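Long-range contact in enoyl CoA hydratase/isomerase (Crotonase) (PDB 3I47), which probably hydrates enoyl-CoA thioesters or isomerises related acyl-CoA substrates: residues A[100-111]-A[121-132]. Numbering follows the deposited sequence. Where two conformers were deposited one is given.
Sequences KPTIAMVQGAAF and CDIAIASTSARF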
ATOM      1  N   LYS A 100      -6.984  -6.448   5.527  1.00 14.72           N
ATOM      2  CA  LYS A 100      -5.712  -7.187   5.507  1.00 14.74           C
ATOM      3  C   LYS A 100      -4.517  -6.237   5.336  1.00 14.33           C
ATOM      4  O   LYS A 100      -4.642  -5.174   4.698  1.00 14.90           O
ATOM      5  CB  LYS A 100      -5.712  -8.206   4.359  1.00 14.54           C
ATOM      6  CG  LYS A 100      -6.910  -9.141   4.400  1.00 15.98           C
ATOM      7  CD  LYS A 100      -6.942 -10.080   3.217  1.00 14.73           C
ATOM      8  CE  LYS A 100      -8.158 -10.971   3.356  1.00 15.88           C
ATOM      9  NZ  LYS A 100      -8.269 -12.001   2.293  1.00 16.14           N
ATOM     10  N   PRO A 101      -3.345  -6.614   5.885  1.00 13.58           N
ATOM     11  CA  PRO A 101      -2.129  -5.804   5.682  1.00 13.78           C
ATOM     12  C   PRO A 101      -1.797  -5.642   4.208  1.00 13.84           C
ATOM     13  O   PRO A 101      -1.894  -6.602   3.433  1.00 13.95           O
ATOM     14  CB  PRO A 101      -1.027  -6.624   6.348  1.00 14.66           C
ATOM     15  CG  PRO A 101      -1.748  -7.503   7.333  1.00 14.68           C
ATOM     16  CD  PRO A 101      -3.115  -7.767   6.781  1.00 14.01           C
ATOM     17  N   THR A 102      -1.416  -4.426   3.832  1.00 13.23           N
ATOM     18  CA  THR A 102      -1.013  -4.123   2.453  1.00 13.59           C
ATOM     19  C   THR A 102       0.413  -3.585   2.415  1.00 13.50           C
ATOM     20  O   THR A 102       0.808  -2.772   3.263  1.00 13.58           O
ATOM     21  CB  THR A 102      -1.950  -3.097   1.814  1.00 14.59           C
ATOM     22  OG1 THR A 102      -2.028  -1.941   2.647  1.00 14.62           O
ATOM     23  CG2 THR A 102      -3.346  -3.682   1.623  1.00 15.27           C
ATOM     24  N   ILE A 103       1.177  -4.034   1.425  1.00 13.06           N
ATOM     25  CA  ILE A 103       2.598  -3.687   1.309  1.00 12.86           C
ATOM     26  C   ILE A 103       2.869  -3.270  -0.122  1.00 13.43           C
ATOM     27  O   ILE A 103       2.493  -3.997  -1.053  1.00 14.58           O
ATOM     28  CB  ILE A 103       3.507  -4.892   1.638  1.00 12.98           C
ATOM     29  CG1 ILE A 103       3.337  -5.292   3.104  1.00 14.47           C
ATOM     30  CG2 ILE A 103       4.980  -4.570   1.337  1.00 15.11           C
ATOM     31  CD1 ILE A 103       3.936  -6.647   3.427  1.00 14.14           C
ATOM     32  N   ALA A 104       3.511  -2.117  -0.292  1.00 12.68           N
ATOM     33  CA  ALA A 104       4.023  -1.698  -1.619  1.00 11.79           C
ATOM     34  C   ALA A 104       5.524  -1.933  -1.700  1.00 12.54           C
ATOM     35  O   ALA A 104       6.250  -1.575  -0.769  1.00 13.64           O
ATOM     36  CB  ALA A 104       3.720  -0.223  -1.870  1.00 12.06           C
ATOM     37  N   MET A 105       5.986  -2.528  -2.800  1.00 11.77           N
ATOM     38  CA  MET A 105       7.400  -2.858  -2.983  1.00 12.19           C
ATOM     39  C   MET A 105       7.867  -2.019  -4.168  1.00 12.91           C
ATOM     40  O   MET A 105       7.391  -2.225  -5.296  1.00 13.65           O
ATOM     41  CB  MET A 105       7.563  -4.365  -3.269  1.00 11.93           C
ATOM     42  CG  MET A 105       8.981  -4.814  -3.604  1.00 15.47           C
ATOM     43  SD  MET A 105       9.149  -6.586  -4.062  1.00  8.98           S
ATOM     44  CE  MET A 105       9.934  -6.419  -5.652  1.00 16.00           C
ATOM     45  N   VAL A 106       8.757  -1.063  -3.906  1.00 12.76           N
ATOM     46  CA  VAL A 106       9.082  -0.036  -4.903  1.00 12.59           C
ATOM     47  C   VAL A 106      10.550  -0.065  -5.335  1.00 13.18           C
ATOM     48  O   VAL A 106      11.454   0.158  -4.509  1.00 13.89           O
ATOM     49  CB  VAL A 106       8.773   1.372  -4.345  1.00 12.59           C
ATOM     50  CG1 VAL A 106       9.093   2.448  -5.383  1.00 14.02           C
ATOM     51  CG2 VAL A 106       7.313   1.471  -3.886  1.00 13.94           C
ATOM     52  N   GLN A 107      10.764  -0.308  -6.628  1.00 12.79           N
ATOM     53  CA  GLN A 107      12.077  -0.205  -7.262  1.00 13.05           C
ATOM     54  C   GLN A 107      12.052   0.950  -8.269  1.00 13.02           C
ATOM     55  O   GLN A 107      10.999   1.294  -8.821  1.00 13.75           O
ATOM     56  CB  GLN A 107      12.437  -1.519  -7.972  1.00 14.29           C
ATOM     57  CG  GLN A 107      12.013  -1.637  -9.474  1.00 14.51           C
ATOM     58  CD  GLN A 107      10.508  -1.854  -9.726  1.00 15.17           C
ATOM     59  OE1 GLN A 107       9.662  -1.757  -8.818  1.00 14.69           O
ATOM     60  NE2 GLN A 107      10.168  -2.154 -10.990  1.00 15.11           N
ATOM     61  N   GLY A 108      13.210   1.548  -8.511  1.00 13.83           N
ATOM     62  CA  GLY A 108      13.291   2.608  -9.528  1.00 13.54           C
ATOM     63  C   GLY A 108      12.342   3.770  -9.266  1.00 13.41           C
ATOM     64  O   GLY A 108      12.045   4.110  -8.115  1.00 13.85           O
ATOM     65  N   ALA A 109      11.851   4.374 -10.340  1.00 12.95           N
ATOM     66  CA  ALA A 109      10.986   5.552 -10.222  1.00 13.58           C
ATOM     67  C   ALA A 109       9.556   5.206  -9.836  1.00 13.74           C
ATOM     68  O   ALA A 109       8.957   4.285 -10.404  1.00 13.30           O
ATOM     69  CB  ALA A 109      10.997   6.339 -11.526  1.00 13.29           C
ATOM     70  N   ALA A 110       9.024   5.955  -8.865  1.00 13.54           N
ATOM     71  CA  ALA A 110       7.599   5.937  -8.526  1.00 13.26           C
ATOM     72  C   ALA A 110       7.152   7.384  -8.599  1.00 14.57           C
ATOM     73  O   ALA A 110       7.273   8.131  -7.622  1.00 14.70           O
ATOM     74  CB  ALA A 110       7.359   5.346  -7.122  1.00 13.49           C
ATOM     75  N   PHE A 111       6.714   7.789  -9.791  1.00 14.88           N
ATOM     76  CA  PHE A 111       6.391   9.188 -10.073  1.00 15.82           C
ATOM     77  C   PHE A 111       4.889   9.337 -10.272  1.00 16.99           C
ATOM     78  O   PHE A 111       4.298   8.620 -11.087  1.00 17.78           O
ATOM     79  CB  PHE A 111       7.135   9.669 -11.332  1.00 16.79           C
ATOM     80  CG  PHE A 111       8.650   9.777 -11.179  1.00 18.03           C
ATOM     81  CD1 PHE A 111       9.284   9.641  -9.940  1.00 17.95           C
ATOM     82  CD2 PHE A 111       9.436  10.024 -12.303  1.00 18.50           C
ATOM     83  CE1 PHE A 111      10.678   9.754  -9.830  1.00 17.67           C
ATOM     84  CE2 PHE A 111      10.827  10.142 -12.206  1.00 18.95           C
ATOM     85  CZ  PHE A 111      11.447  10.005 -10.963  1.00 19.06           C
ATOM     86  N   CYS A 121      -0.850   2.124   0.841  1.00 13.18           N
ATOM     87  CA  CYS A 121      -0.551   0.847   1.499  1.00 13.01           C
ATOM     88  C   CYS A 121      -0.141   1.088   2.952  1.00 14.00           C
ATOM     89  O   CYS A 121       0.331   2.170   3.301  1.00 14.81           O
ATOM     90  CB  CYS A 121       0.567   0.112   0.767  1.00 13.29           C
ATOM     91  SG  CYS A 121       0.034  -0.574  -0.826  1.00 14.28           S
ATOM     92  N   ASP A 122      -0.303   0.069   3.788  1.00 13.93           N
ATOM     93  CA  ASP A 122       0.120   0.196   5.194  1.00 14.13           C
ATOM     94  C   ASP A 122       1.631   0.386   5.296  1.00 13.88           C
ATOM     95  O   ASP A 122       2.118   1.146   6.139  1.00 14.25           O
ATOM     96  CB  ASP A 122      -0.218  -1.049   6.013  1.00 15.26           C
ATOM     97  CG  ASP A 122      -1.695  -1.321   6.116  1.00 15.41           C
ATOM     98  OD1 ASP A 122      -2.496  -0.374   6.296  1.00 16.89           O
ATOM     99  OD2 ASP A 122      -2.037  -2.516   6.045  1.00 15.32           O
ATOM    100  N   ILE A 123       2.354  -0.345   4.455  1.00 13.71           N
ATOM    101  CA  ILE A 123       3.804  -0.453   4.547  1.00 13.32           C
ATOM    102  C   ILE A 123       4.371  -0.307   3.145  1.00 13.95           C
ATOM    103  O   ILE A 123       3.817  -0.866   2.202  1.00 14.68           O
ATOM    104  CB  ILE A 123       4.241  -1.827   5.099  1.00 14.22           C
ATOM    105  CG1 ILE A 123       3.699  -2.051   6.520  1.00 15.33           C
ATOM    106  CG2 ILE A 123       5.769  -1.975   5.062  1.00 15.61           C
ATOM    107  CD1 ILE A 123       3.661  -3.547   6.914  1.00 14.34           C
ATOM    108  N   ALA A 124       5.460   0.444   3.008  1.00 13.27           N
ATOM    109  CA  ALA A 124       6.168   0.509   1.738  1.00 13.29           C
ATOM    110  C   ALA A 124       7.639   0.184   1.961  1.00 13.37           C
ATOM    111  O   ALA A 124       8.252   0.628   2.944  1.00 13.94           O
ATOM    112  CB  ALA A 124       5.979   1.888   1.044  1.00 14.10           C
ATOM    113  N   ILE A 125       8.177  -0.635   1.062  1.00 13.38           N
ATOM    114  CA  ILE A 125       9.549  -1.099   1.104  1.00 13.64           C
ATOM    115  C   ILE A 125      10.186  -0.628  -0.193  1.00 14.01           C
ATOM    116  O   ILE A 125       9.649  -0.901  -1.276  1.00 14.99           O
ATOM    117  CB  ILE A 125       9.598  -2.644   1.155  1.00 13.92           C
ATOM    118  CG1 ILE A 125       8.885  -3.185   2.412  1.00 14.33           C
ATOM    119  CG2 ILE A 125      11.063  -3.136   1.099  1.00 14.40           C
ATOM    120  CD1 ILE A 125       8.638  -4.713   2.395  1.00 15.31           C
ATOM    121  N   ALA A 126      11.303   0.091  -0.096  1.00 13.94           N
ATOM    122  CA  ALA A 126      11.979   0.617  -1.280  1.00 14.33           C
ATOM    123  C   ALA A 126      13.375   0.038  -1.419  1.00 15.00           C
ATOM    124  O   ALA A 126      14.053  -0.217  -0.410  1.00 16.30           O
ATOM    125  CB  ALA A 126      12.047   2.129  -1.211  1.00 14.95           C
ATOM    126  N   SER A 127      13.804  -0.174  -2.659  1.00 15.34           N
ATOM    127  CA  SER A 127      15.208  -0.451  -2.933  1.00 15.19           C
ATOM    128  C   SER A 127      15.992   0.855  -2.754  1.00 15.35           C
ATOM    129  O   SER A 127      15.424   1.955  -2.829  1.00 15.47           O
ATOM    130  CB  SER A 127      15.371  -0.982  -4.360  1.00 16.56           C
ATOM    131  OG  SER A 127      14.905  -0.009  -5.262  1.00 24.78           O
ATOM    132  N   THR A 128      17.293   0.740  -2.503  1.00 16.41           N
ATOM    133  CA  THR A 128      18.115   1.928  -2.248  1.00 17.55           C
ATOM    134  C   THR A 128      18.107   2.894  -3.436  1.00 18.97           C
ATOM    135  O   THR A 128      18.272   4.106  -3.254  1.00 20.16           O
ATOM    136  CB  THR A 128      19.575   1.548  -1.903  1.00 18.79           C
ATOM    137  OG1 THR A 128      20.137   0.782  -2.969  1.00 27.72           O
ATOM    138  CG2 THR A 128      19.630   0.730  -0.621  1.00 27.01           C
ATOM    139  N   SER A 129      17.892   2.363  -4.632  1.00 18.74           N
ATOM    140  CA  SER A 129      17.910   3.174  -5.852  1.00 19.06           C
ATOM    141  C   SER A 129      16.545   3.765  -6.234  1.00 18.35           C
ATOM    142  O   SER A 129      16.447   4.478  -7.244  1.00 18.94           O
ATOM    143  CB  SER A 129      18.495   2.366  -7.019  1.00 19.63           C
ATOM    144  OG  SER A 129      19.878   2.128  -6.823  1.00 34.61           O
ATOM    145  N   ALA A 130      15.502   3.488  -5.444  1.00 16.32           N
ATOM    146  CA  ALA A 130      14.152   4.020  -5.715  1.00 15.28           C
ATOM    147  C   ALA A 130      14.111   5.547  -5.612  1.00 15.60           C
ATOM    148  O   ALA A 130      14.856   6.138  -4.827  1.00 15.49           O
ATOM    149  CB  ALA A 130      13.125   3.402  -4.771  1.00 15.60           C
ATOM    150  N   ARG A 131      13.273   6.174  -6.440  1.00 15.67           N
ATOM    151  CA  ARG A 131      13.095   7.627  -6.395  0.50 16.35           C
ATOM    152  C   ARG A 131      11.621   7.948  -6.515  1.00 15.46           C
ATOM    153  O   ARG A 131      10.855   7.207  -7.136  1.00 16.13           O
ATOM    154  CB  ARG A 131      13.859   8.356  -7.507  0.50 18.07           C
ATOM    155  CG  ARG A 131      15.344   8.070  -7.581  0.50 30.73           C
ATOM    156  CD  ARG A 131      15.609   7.253  -8.818  0.50 20.43           C
ATOM    157  NE  ARG A 131      14.865   7.800  -9.949  0.50 31.27           N
ATOM    158  CZ  ARG A 131      14.853   7.290 -11.176  0.50 21.19           C
ATOM    159  NH1 ARG A 131      14.142   7.884 -12.124  0.50 31.47           N
ATOM    160  NH2 ARG A 131      15.560   6.207 -11.467  0.50 31.53           N
ATOM    161  N   PHE A 132      11.217   9.052  -5.893  1.00 13.78           N
ATOM    162  CA  PHE A 132       9.808   9.431  -5.844  1.00 13.33           C
ATOM    163  C   PHE A 132       9.622  10.863  -6.309  1.00 13.48           C
ATOM    164  O   PHE A 132      10.532  11.676  -6.200  1.00 13.65           O
ATOM    165  CB  PHE A 132       9.300   9.323  -4.399  1.00 13.33           C
ATOM    166  CG  PHE A 132       9.341   7.923  -3.849  1.00 15.23           C
ATOM    167  CD1 PHE A 132      10.517   7.420  -3.300  1.00 14.89           C
ATOM    168  CD2 PHE A 132       8.194   7.122  -3.872  1.00 14.52           C
ATOM    169  CE1 PHE A 132      10.547   6.102  -2.783  1.00 15.57           C
ATOM    170  CE2 PHE A 132       8.217   5.819  -3.361  1.00 15.47           C
ATOM    171  CZ  PHE A 132       9.389   5.328  -2.808  1.00 15.49           C
TER
HETATM  172  O   HOH W   1      -4.453  -0.908   3.659  1.00 16.15           O
HETATM  173  O   HOH W   2      15.840   0.648  -7.556  1.00 24.42           O
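This is a beta-alpha-beta crossover of the crotonase fold: parallel strands 102-106 and 123-127 are joined through helix 113-120. Each segment then continues into a second, smaller sheet, where 109-111 runs parallel to 131-132. In the first pairing, the backbone N-H and C=O groups of Ala104 and Val106 bond alternately to Ile123, Ile125 and Ser127. Ala104 N donates to Ile123 O at 2.8 Å, and Ile125 N donates to Ala104 O. The register moves by two residues at the type I turn Ser127 to Ala130. The pairing resumes where Arg131 N reaches Gly108 O from above the carbonyl plane and Ala110 N bonds to Arg131 O.

At the start of the strands Thr102 and Asp122 exchange bonds. Thr102 N donates to Asp122 OD2 (3.0 Å), and Asp122 N to Thr102 OG1 (2.9 Å). A chi1 of 54° places that hydroxyl between its own backbone N and carbonyl carbon, facing Asp122 N. Asp122 OD2 also forms a salt bridge with Lys212.

Ile103 CG2 packs on Ile125 CD1 on the face where helix 189-201 packs against Met105 and Ile125. Ala110 CB, paired with Phe132 in the small sheet, touches the Phe132 ring. Val106 CG1, on the opposite face of its strand from Ile103, meets the same ring, 3.9 Å from Phe132 CZ.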